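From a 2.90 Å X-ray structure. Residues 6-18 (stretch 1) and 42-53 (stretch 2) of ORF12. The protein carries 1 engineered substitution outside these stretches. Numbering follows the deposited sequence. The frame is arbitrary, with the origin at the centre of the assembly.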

# COMPACT_ATOMS: atom_id res chain seq x y z
N SER A 6 -8.09 -10.85 15.83
CA SER A 6 -8.26 -9.82 14.82
C SER A 6 -8.32 -8.51 15.54
O SER A 6 -8.65 -8.47 16.72
CB SER A 6 -9.57 -10.00 14.09
OG SER A 6 -10.64 -9.82 14.99
N THR A 7 -8.05 -7.42 14.83
CA THR A 7 -8.10 -6.14 15.50
C THR A 7 -9.54 -5.72 15.85
O THR A 7 -9.74 -5.05 16.82
CB THR A 7 -7.31 -5.03 14.76
OG1 THR A 7 -8.18 -4.23 13.99
CG2 THR A 7 -6.20 -5.63 13.88
N ALA A 8 -10.53 -6.15 15.08
CA ALA A 8 -11.95 -5.97 15.49
C ALA A 8 -12.28 -6.68 16.80
O ALA A 8 -13.06 -6.17 17.59
CB ALA A 8 -12.88 -6.42 14.41
N ARG A 9 -11.68 -7.85 17.04
CA ARG A 9 -11.92 -8.57 18.30
C ARG A 9 -11.29 -7.75 19.41
O ARG A 9 -11.97 -7.39 20.39
CB ARG A 9 -11.32 -10.00 18.28
CG ARG A 9 -11.99 -11.09 19.20
CD ARG A 9 -13.44 -10.79 19.45
NE ARG A 9 -14.29 -11.95 19.64
CZ ARG A 9 -14.65 -12.81 18.68
NH1 ARG A 9 -14.19 -12.67 17.45
NH2 ARG A 9 -15.46 -13.82 18.95
N LYS A 10 -10.02 -7.40 19.24
CA LYS A 10 -9.32 -6.58 20.24
C LYS A 10 -10.16 -5.32 20.55
O LYS A 10 -10.45 -5.03 21.72
CB LYS A 10 -7.91 -6.22 19.78
CG LYS A 10 -6.96 -7.42 19.71
CD LYS A 10 -5.64 -7.03 19.09
CE LYS A 10 -4.94 -6.03 20.04
NZ LYS A 10 -3.44 -5.80 19.89
N PHE A 11 -10.60 -4.63 19.49
CA PHE A 11 -11.41 -3.43 19.66
C PHE A 11 -12.64 -3.63 20.57
O PHE A 11 -13.02 -2.73 21.34
CB PHE A 11 -11.89 -2.90 18.32
CG PHE A 11 -12.69 -1.62 18.44
CD1 PHE A 11 -12.06 -0.39 18.37
CD2 PHE A 11 -14.04 -1.67 18.68
CE1 PHE A 11 -12.76 0.77 18.49
CE2 PHE A 11 -14.77 -0.52 18.81
CZ PHE A 11 -14.15 0.71 18.71
N LYS A 12 -13.27 -4.80 20.46
CA LYS A 12 -14.39 -5.09 21.33
C LYS A 12 -13.93 -5.37 22.75
O LYS A 12 -14.53 -4.89 23.71
CB LYS A 12 -15.19 -6.27 20.83
CG LYS A 12 -16.58 -6.24 21.33
CD LYS A 12 -17.21 -7.59 21.22
CE LYS A 12 -18.75 -7.47 21.07
NZ LYS A 12 -19.23 -6.29 21.88
N MET A 13 -12.86 -6.15 22.89
CA MET A 13 -12.38 -6.49 24.23
C MET A 13 -11.97 -5.20 24.94
O MET A 13 -11.98 -5.15 26.16
CB MET A 13 -11.19 -7.45 24.17
CG MET A 13 -11.49 -8.83 23.65
SD MET A 13 -9.99 -9.71 23.20
CE MET A 13 -10.71 -11.35 23.09
N ILE A 14 -11.59 -4.18 24.19
CA ILE A 14 -10.99 -3.00 24.79
C ILE A 14 -12.06 -1.97 25.15
O ILE A 14 -12.07 -1.43 26.26
CB ILE A 14 -9.95 -2.35 23.84
CG1 ILE A 14 -8.78 -3.32 23.58
CG2 ILE A 14 -9.36 -1.07 24.47
CD1 ILE A 14 -7.78 -2.85 22.50
N THR A 15 -12.95 -1.69 24.21
CA THR A 15 -13.88 -0.59 24.33
C THR A 15 -15.25 -1.05 24.73
O THR A 15 -16.12 -0.23 25.01
CB THR A 15 -14.06 0.10 22.99
OG1 THR A 15 -14.84 -0.75 22.14
CG2 THR A 15 -12.73 0.43 22.34
N GLY A 16 -15.48 -2.35 24.69
CA GLY A 16 -16.79 -2.91 24.97
C GLY A 16 -17.78 -2.74 23.84
O GLY A 16 -18.93 -3.19 23.95
N LYS A 17 -17.35 -2.11 22.74
CA LYS A 17 -18.23 -1.86 21.59
C LYS A 17 -17.75 -2.50 20.28
O LYS A 17 -16.56 -2.67 20.05
CB LYS A 17 -18.44 -0.37 21.42
CG LYS A 17 -19.37 0.16 22.50
CD LYS A 17 -20.17 1.38 22.06
CE LYS A 17 -21.48 1.42 22.85
NZ LYS A 17 -22.32 2.60 22.44
N ASP A 18 -18.70 -2.87 19.43
CA ASP A 18 -18.40 -3.61 18.23
C ASP A 18 -17.97 -2.68 17.12
O ASP A 18 -18.77 -1.92 16.61
CB ASP A 18 -19.63 -4.42 17.80
CG ASP A 18 -19.30 -5.47 16.75
OD1 ASP A 18 -19.20 -5.08 15.57
OD2 ASP A 18 -19.18 -6.67 17.11
N GLU A 42 -13.77 10.00 18.43
CA GLU A 42 -12.59 9.81 19.30
C GLU A 42 -12.64 8.43 19.97
O GLU A 42 -11.60 7.78 20.18
CB GLU A 42 -12.49 10.94 20.34
CG GLU A 42 -12.47 12.27 19.66
CD GLU A 42 -12.21 13.45 20.57
OE1 GLU A 42 -11.99 13.22 21.78
OE2 GLU A 42 -12.22 14.61 20.06
N PHE A 43 -13.84 7.96 20.27
CA PHE A 43 -14.01 6.61 20.82
C PHE A 43 -13.37 5.65 19.84
O PHE A 43 -12.51 4.88 20.24
CB PHE A 43 -15.48 6.29 21.00
CG PHE A 43 -15.77 5.04 21.75
CD1 PHE A 43 -16.31 5.10 23.05
CD2 PHE A 43 -15.64 3.80 21.14
CE1 PHE A 43 -16.69 3.93 23.76
CE2 PHE A 43 -16.00 2.60 21.84
CZ PHE A 43 -16.54 2.67 23.16
N VAL A 44 -13.74 5.75 18.56
CA VAL A 44 -13.23 4.80 17.57
C VAL A 44 -11.75 5.03 17.32
O VAL A 44 -10.98 4.10 17.37
CB VAL A 44 -13.99 4.86 16.26
CG1 VAL A 44 -13.40 3.87 15.31
CG2 VAL A 44 -15.47 4.60 16.50
N GLN A 45 -11.36 6.28 17.09
CA GLN A 45 -9.96 6.65 16.88
C GLN A 45 -9.03 6.00 17.91
O GLN A 45 -8.05 5.33 17.54
CB GLN A 45 -9.77 8.17 16.92
CG GLN A 45 -8.33 8.55 16.64
CD GLN A 45 -8.06 10.04 16.46
OE1 GLN A 45 -7.03 10.41 15.91
NE2 GLN A 45 -8.96 10.90 16.96
N TYR A 46 -9.33 6.19 19.18
CA TYR A 46 -8.39 5.76 20.24
C TYR A 46 -8.50 4.28 20.43
O TYR A 46 -7.48 3.62 20.66
CB TYR A 46 -8.63 6.46 21.59
CG TYR A 46 -7.56 6.22 22.63
CD1 TYR A 46 -6.22 6.21 22.32
CD2 TYR A 46 -7.90 6.06 23.97
CE1 TYR A 46 -5.25 6.01 23.30
CE2 TYR A 46 -6.94 5.83 24.94
CZ TYR A 46 -5.62 5.81 24.59
OH TYR A 46 -4.66 5.62 25.55
N GLY A 47 -9.73 3.78 20.32
CA GLY A 47 -10.02 2.34 20.39
C GLY A 47 -9.31 1.54 19.32
O GLY A 47 -8.72 0.49 19.59
N LEU A 48 -9.37 2.05 18.10
CA LEU A 48 -8.72 1.42 16.95
C LEU A 48 -7.20 1.53 17.13
O LEU A 48 -6.47 0.58 16.84
CB LEU A 48 -9.16 2.10 15.64
CG LEU A 48 -9.38 1.21 14.44
CD1 LEU A 48 -9.57 2.05 13.18
CD2 LEU A 48 -8.20 0.27 14.29
N TYR A 49 -6.73 2.69 17.61
CA TYR A 49 -5.30 2.87 17.81
C TYR A 49 -4.80 1.79 18.76
O TYR A 49 -3.81 1.11 18.49
CB TYR A 49 -4.99 4.23 18.42
CG TYR A 49 -3.54 4.35 18.82
CD1 TYR A 49 -2.57 4.53 17.88
CD2 TYR A 49 -3.14 4.22 20.13
CE1 TYR A 49 -1.26 4.61 18.21
CE2 TYR A 49 -1.80 4.29 20.47
CZ TYR A 49 -0.86 4.50 19.50
OH TYR A 49 0.50 4.61 19.78
N LEU A 50 -5.48 1.66 19.89
CA LEU A 50 -5.10 0.66 20.88
C LEU A 50 -5.20 -0.75 20.27
O LEU A 50 -4.26 -1.54 20.41
CB LEU A 50 -5.91 0.83 22.19
CG LEU A 50 -5.58 2.08 23.05
CD1 LEU A 50 -6.52 2.24 24.24
CD2 LEU A 50 -4.18 2.03 23.54
N ALA A 51 -6.28 -1.06 19.54
CA ALA A 51 -6.41 -2.38 18.91
C ALA A 51 -5.22 -2.72 17.99
O ALA A 51 -4.73 -3.85 17.99
CB ALA A 51 -7.71 -2.50 18.13
N LEU A 52 -4.76 -1.74 17.23
CA LEU A 52 -3.74 -1.98 16.20
C LEU A 52 -2.35 -1.97 16.77
O LEU A 52 -1.45 -2.55 16.18
CB LEU A 52 -3.81 -0.93 15.09
CG LEU A 52 -4.97 -1.01 14.11
CD1 LEU A 52 -5.09 0.30 13.42
CD2 LEU A 52 -4.76 -2.11 13.10
N PHE A 53 -2.18 -1.30 17.92
CA PHE A 53 -0.82 -1.01 18.45
C PHE A 53 -0.51 -1.47 19.89
O PHE A 53 0.65 -1.67 20.21
CB PHE A 53 -0.51 0.47 18.29
CG PHE A 53 -0.39 0.89 16.86
CD1 PHE A 53 -1.43 1.53 16.22
CD2 PHE A 53 0.76 0.64 16.14
CE1 PHE A 53 -1.31 1.92 14.87
CE2 PHE A 53 0.89 1.04 14.82
CZ PHE A 53 -0.15 1.66 14.18

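Helix 7-15 packs across helix 42-53 at 122° between their N-to-C directions, with the axes 8.4 Å apart at closest approach. The two backbones come nearest at Phe 11 and Ala 51, whose CA atoms lie 5.2 Å apart.

Phe 11 is one of two knobs. Its CA-to-CB bond points sideways, but chi1 is t (-178°) and chi2 is 91°, and the ring reaches in among Val 44, Gly 47, Leu 48 and Ala 51. The ring meets the backbone with its edge: Phe 11 CD1 is 3.5 Å from Gly 47 C. Gly 47 leaves the room for this. An ideal CB there would lie 2.5 Å from Phe 11 CE1 and 2.9 Å from Thr 15 CG2, a clash with both.

Ala 51 is the reciprocal knob. Its methyl sits among Thr 7, Lys 10, Phe 11 and Ile 14, with Ala 51 CB 3.5 Å from Thr 7 O. Ile 14, with chi1 m and chi2 t, extends CD1 to 4.1 Å from Leu 50 CB.

Phe 43 also starts sideways, and with chi1 t (-171°), the ring end comes nearer to the first helix. Phe 43 CE2 lies 3.4 Å from Thr 15 CB and 4.1 Å from Phe 11 CZ. Phe 43 CZ lies 3.8 Å from Lys 17 CG, so the aliphatic part of that lysine touches the ring.

Thr 15 has chi1 p (72°). Thr 15 OG1 donates to Phe 11 O at 2.8 Å and accepts from Lys 17 N at 2.9 Å. The same rotamer leaves Thr 15 CG2 3.8 Å from Gly 47 CA. Thr 15 OG1 keeps its two bonds within the stretch and also lies 3.6 Å from Phe 43 CE2; CG2 packs on Gly 47.

Lys 10 runs along the end of the second helix. Chi3 is p, and Lys 10 CE and NZ each come to 3.0 Å from Ala 51 O.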